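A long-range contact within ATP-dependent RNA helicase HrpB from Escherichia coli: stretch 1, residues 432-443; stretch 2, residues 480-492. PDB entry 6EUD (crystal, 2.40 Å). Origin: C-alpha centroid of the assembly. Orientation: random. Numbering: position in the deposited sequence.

Stretch 1 432-443: NDDEAATAAKIA
Stretch 2, residues 480-492: NVRGGEADSSLIA

Two backbone amides of an extended loop, two residues apart, are each received by a side-chain oxygen on a helix. E485 N donates to D434 OD1 at 2.6 Å and 172°, and D487 N donates to T438 OG1 at 2.9 Å and 167°. The acceptors lie four residues apart, so two alternate amides of the loop, those of E485 and D487, are taken by side chains one helical turn apart. D434 (chi1 -73°, m) starts with CA-to-CB sideways, but its carboxylate comes nearer. T438 (chi1 -55°, m) points toward the loop and uses its hydroxyl twice: OG1 donates to D434 O at 2.8 Å, back along its own helix, which fixes the direction of its proton and leaves the oxygen free to accept from D487 N.

The helix runs from D433 through A443 and beyond, with regular i to i+4 backbone bonds from A436 N to N432 O (2.8 Å) onward. N432 caps it with chi1 55° (p): its OD1 takes E435 N at 2.9 Å and, through a weak bond, D434 N at 3.0 Å. The second stretch leaves a preceding helix at N480, whose phi/psi of 64/46 belongs to a Schellman motif. V481 and R482 are extended, G483 turns at 99/1, and G484 to D487 are again extended. The register pairs D434 with G484 (CA to CA 4.3 Å) and T438 with A486 (CA to CA 4.2 Å), so from G484 to A486 the loop advances in the same sense as the helix; after the turn at D487 to L490, L490 CA lies 6.2 Å from E435 CA, back toward the start of the helix.

G484 lets its backbone come against the first turn of the helix. Its CA makes a CA-H...O contact with D433 O at 3.4 Å, nearly linear at 176°; an ideal CB would point toward the helix and fall 1.8 Å from D433 O. Water 1 completes the junction, donating to D433 O at 2.9 Å and accepting from G484 N at 2.8 Å. A second water donates to D433 OD2 at 2.7 Å and to R482 O at 3.0 Å, joining two acceptors that could not bond directly.

Two alanines face the loop at close range. A437 CB lies 3.8 Å from G484 O and 4.1 Å from A486 CB, while A436 CB meets V481 CG1 at 3.6 Å; V481 (chi1 170°, t) also brings CG1 to 3.4 Å from D433 OD1.

Beyond D487 the chain folds into a 3-10 segment, S488 to L490. D487 OD1 accepts from S489 N at 2.9 Å and S489 OG at 2.7 Å, and L490 N returns to D487 O at 2.8 Å. This turn brings L490 (m, t) toward the helix, where its CD1 packs 4.0 Å from E435 CG and 3.9 Å from T438 OG1. I491 (m, t) extends the apolar contact: its CG1 reaches T438 CG2 at 3.7 Å, and its CG2 meets CD1 of I442 (m, m) at 3.7 Å. In all, 645 Å² is buried, both sides summed.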

# COMPACT_ATOMS: atom_id res chain seq x y z
N ASN A 432 -21.17 17.30 21.36
CA ASN A 432 -21.75 18.63 21.45
C ASN A 432 -20.85 19.66 20.77
O ASN A 432 -19.75 19.33 20.30
CB ASN A 432 -21.97 19.03 22.91
CG ASN A 432 -20.71 18.92 23.71
OD1 ASN A 432 -19.75 19.66 23.46
ND2 ASN A 432 -20.68 18.00 24.66
N ASP A 433 -21.30 20.90 20.75
CA ASP A 433 -20.63 21.94 20.00
C ASP A 433 -19.29 22.35 20.62
O ASP A 433 -18.42 22.85 19.92
CB ASP A 433 -21.56 23.14 19.85
CG ASP A 433 -22.85 22.78 19.09
OD1 ASP A 433 -22.90 21.67 18.51
OD2 ASP A 433 -23.79 23.61 19.07
N ASP A 434 -19.10 22.09 21.91
CA ASP A 434 -17.82 22.38 22.55
C ASP A 434 -16.79 21.31 22.17
O ASP A 434 -15.64 21.62 21.86
CB ASP A 434 -17.99 22.48 24.07
CG ASP A 434 -18.72 23.77 24.51
OD1 ASP A 434 -18.90 24.69 23.68
OD2 ASP A 434 -19.10 23.88 25.69
N GLU A 435 -17.21 20.06 22.18
CA GLU A 435 -16.39 18.97 21.66
C GLU A 435 -16.12 19.19 20.18
O GLU A 435 -15.03 18.90 19.70
CB GLU A 435 -17.04 17.60 21.88
CG GLU A 435 -16.97 17.12 23.33
CD GLU A 435 -17.49 15.70 23.53
OE1 GLU A 435 -17.90 15.04 22.55
OE2 GLU A 435 -17.51 15.25 24.70
N ALA A 436 -17.11 19.72 19.47
CA ALA A 436 -16.93 19.99 18.05
C ALA A 436 -15.80 21.00 17.83
O ALA A 436 -14.87 20.72 17.05
CB ALA A 436 -18.22 20.49 17.43
N ALA A 437 -15.88 22.17 18.49
CA ALA A 437 -14.86 23.21 18.34
C ALA A 437 -13.47 22.69 18.74
O ALA A 437 -12.46 23.04 18.13
CB ALA A 437 -15.23 24.44 19.16
N THR A 438 -13.43 21.85 19.77
CA THR A 438 -12.18 21.24 20.19
C THR A 438 -11.61 20.34 19.08
O THR A 438 -10.44 20.45 18.71
CB THR A 438 -12.35 20.42 21.49
OG1 THR A 438 -12.92 21.26 22.51
CG2 THR A 438 -11.02 19.88 21.96
N ALA A 439 -12.46 19.47 18.54
CA ALA A 439 -12.07 18.59 17.45
C ALA A 439 -11.57 19.37 16.22
O ALA A 439 -10.61 18.96 15.57
CB ALA A 439 -13.24 17.66 17.05
N ALA A 440 -12.19 20.50 15.92
CA ALA A 440 -11.88 21.26 14.70
C ALA A 440 -10.50 21.88 14.78
O ALA A 440 -9.75 21.91 13.79
CB ALA A 440 -12.93 22.34 14.45
N LYS A 441 -10.17 22.38 15.96
CA LYS A 441 -8.86 22.96 16.19
C LYS A 441 -7.78 21.88 16.14
O LYS A 441 -6.74 22.05 15.48
CB LYS A 441 -8.82 23.68 17.54
CG LYS A 441 -7.43 24.20 17.87
CD LYS A 441 -7.46 25.61 18.41
CE LYS A 441 -6.07 26.19 18.34
NZ LYS A 441 -6.03 27.56 18.90
N ILE A 442 -8.02 20.77 16.83
CA ILE A 442 -7.08 19.64 16.78
C ILE A 442 -6.81 19.24 15.34
O ILE A 442 -5.67 18.99 14.94
CB ILE A 442 -7.59 18.42 17.56
CG1 ILE A 442 -7.58 18.71 19.07
CG2 ILE A 442 -6.73 17.19 17.25
CD1 ILE A 442 -6.17 18.86 19.67
N ALA A 443 -7.88 19.19 14.55
CA ALA A 443 -7.80 18.75 13.17
C ALA A 443 -6.99 19.74 12.34
O ALA A 443 -6.19 19.35 11.50
CB ALA A 443 -9.20 18.56 12.59
N ASN A 480 -21.58 21.58 10.12
CA ASN A 480 -22.85 22.26 10.46
C ASN A 480 -22.99 22.54 11.95
O ASN A 480 -24.04 22.30 12.55
CB ASN A 480 -24.06 21.46 9.98
CG ASN A 480 -25.22 22.35 9.63
OD1 ASN A 480 -25.03 23.44 9.09
ND2 ASN A 480 -26.43 21.91 9.94
N VAL A 481 -21.92 23.04 12.52
CA VAL A 481 -21.85 23.31 13.94
C VAL A 481 -21.22 24.68 14.10
O VAL A 481 -20.32 25.04 13.35
CB VAL A 481 -21.05 22.22 14.67
CG1 VAL A 481 -20.76 22.63 16.11
CG2 VAL A 481 -21.82 20.89 14.62
N ARG A 482 -21.73 25.46 15.04
CA ARG A 482 -21.21 26.81 15.24
C ARG A 482 -21.46 27.26 16.67
O ARG A 482 -22.50 26.94 17.23
CB ARG A 482 -21.85 27.78 14.26
CG ARG A 482 -21.09 29.08 14.09
CD ARG A 482 -21.73 29.96 13.04
NE ARG A 482 -22.97 30.58 13.52
CZ ARG A 482 -23.80 31.27 12.75
NH1 ARG A 482 -23.54 31.42 11.46
NH2 ARG A 482 -24.89 31.80 13.27
N GLY A 483 -20.51 27.99 17.25
CA GLY A 483 -20.75 28.68 18.51
C GLY A 483 -20.25 27.96 19.75
O GLY A 483 -20.43 28.44 20.86
N GLY A 484 -19.62 26.80 19.56
CA GLY A 484 -19.07 26.07 20.69
C GLY A 484 -17.76 26.68 21.18
O GLY A 484 -17.12 27.43 20.46
N GLU A 485 -17.37 26.35 22.42
CA GLU A 485 -16.10 26.83 22.98
C GLU A 485 -15.12 25.67 23.15
O GLU A 485 -15.42 24.70 23.84
CB GLU A 485 -16.33 27.50 24.33
CG GLU A 485 -17.35 28.62 24.28
CD GLU A 485 -16.72 29.98 24.38
OE1 GLU A 485 -15.49 30.05 24.21
OE2 GLU A 485 -17.45 30.96 24.64
N ALA A 486 -13.95 25.75 22.50
CA ALA A 486 -13.01 24.64 22.59
C ALA A 486 -12.42 24.54 24.02
O ALA A 486 -12.28 25.56 24.71
CB ALA A 486 -11.90 24.78 21.56
N ASP A 487 -12.13 23.32 24.46
CA ASP A 487 -11.55 23.11 25.78
C ASP A 487 -10.61 21.90 25.78
O ASP A 487 -11.00 20.80 25.38
CB ASP A 487 -12.63 22.91 26.85
CG ASP A 487 -12.06 22.99 28.29
OD1 ASP A 487 -11.37 22.04 28.73
OD2 ASP A 487 -12.29 24.02 28.97
N SER A 488 -9.38 22.11 26.27
CA SER A 488 -8.32 21.11 26.20
C SER A 488 -8.68 19.84 26.97
O SER A 488 -8.21 18.75 26.66
CB SER A 488 -7.00 21.67 26.73
OG SER A 488 -7.15 22.03 28.08
N SER A 489 -9.53 19.96 27.98
CA SER A 489 -9.95 18.78 28.72
C SER A 489 -10.82 17.87 27.87
O SER A 489 -11.17 16.78 28.30
CB SER A 489 -10.70 19.17 29.99
OG SER A 489 -12.02 19.63 29.73
N LEU A 490 -11.21 18.31 26.68
CA LEU A 490 -12.08 17.49 25.84
C LEU A 490 -11.30 16.78 24.73
O LEU A 490 -11.89 16.05 23.93
CB LEU A 490 -13.18 18.33 25.22
CG LEU A 490 -14.15 19.00 26.19
CD1 LEU A 490 -15.08 19.94 25.43
CD2 LEU A 490 -14.94 17.94 26.98
N ILE A 491 -9.99 17.00 24.69
CA ILE A 491 -9.15 16.53 23.60
C ILE A 491 -8.94 15.02 23.64
O ILE A 491 -9.15 14.34 22.63
CB ILE A 491 -7.77 17.21 23.63
CG1 ILE A 491 -7.90 18.73 23.53
CG2 ILE A 491 -6.90 16.66 22.51
CD1 ILE A 491 -6.59 19.45 23.61
N ALA A 492 -8.53 14.51 24.80
CA ALA A 492 -8.13 13.10 24.93
C ALA A 492 -9.20 12.10 24.44
O ALA A 492 -8.87 11.23 23.67
CB ALA A 492 -7.73 12.78 26.38
O HOH W 1 -18.95 24.74 17.73
O HOH W 2 -23.35 26.11 20.01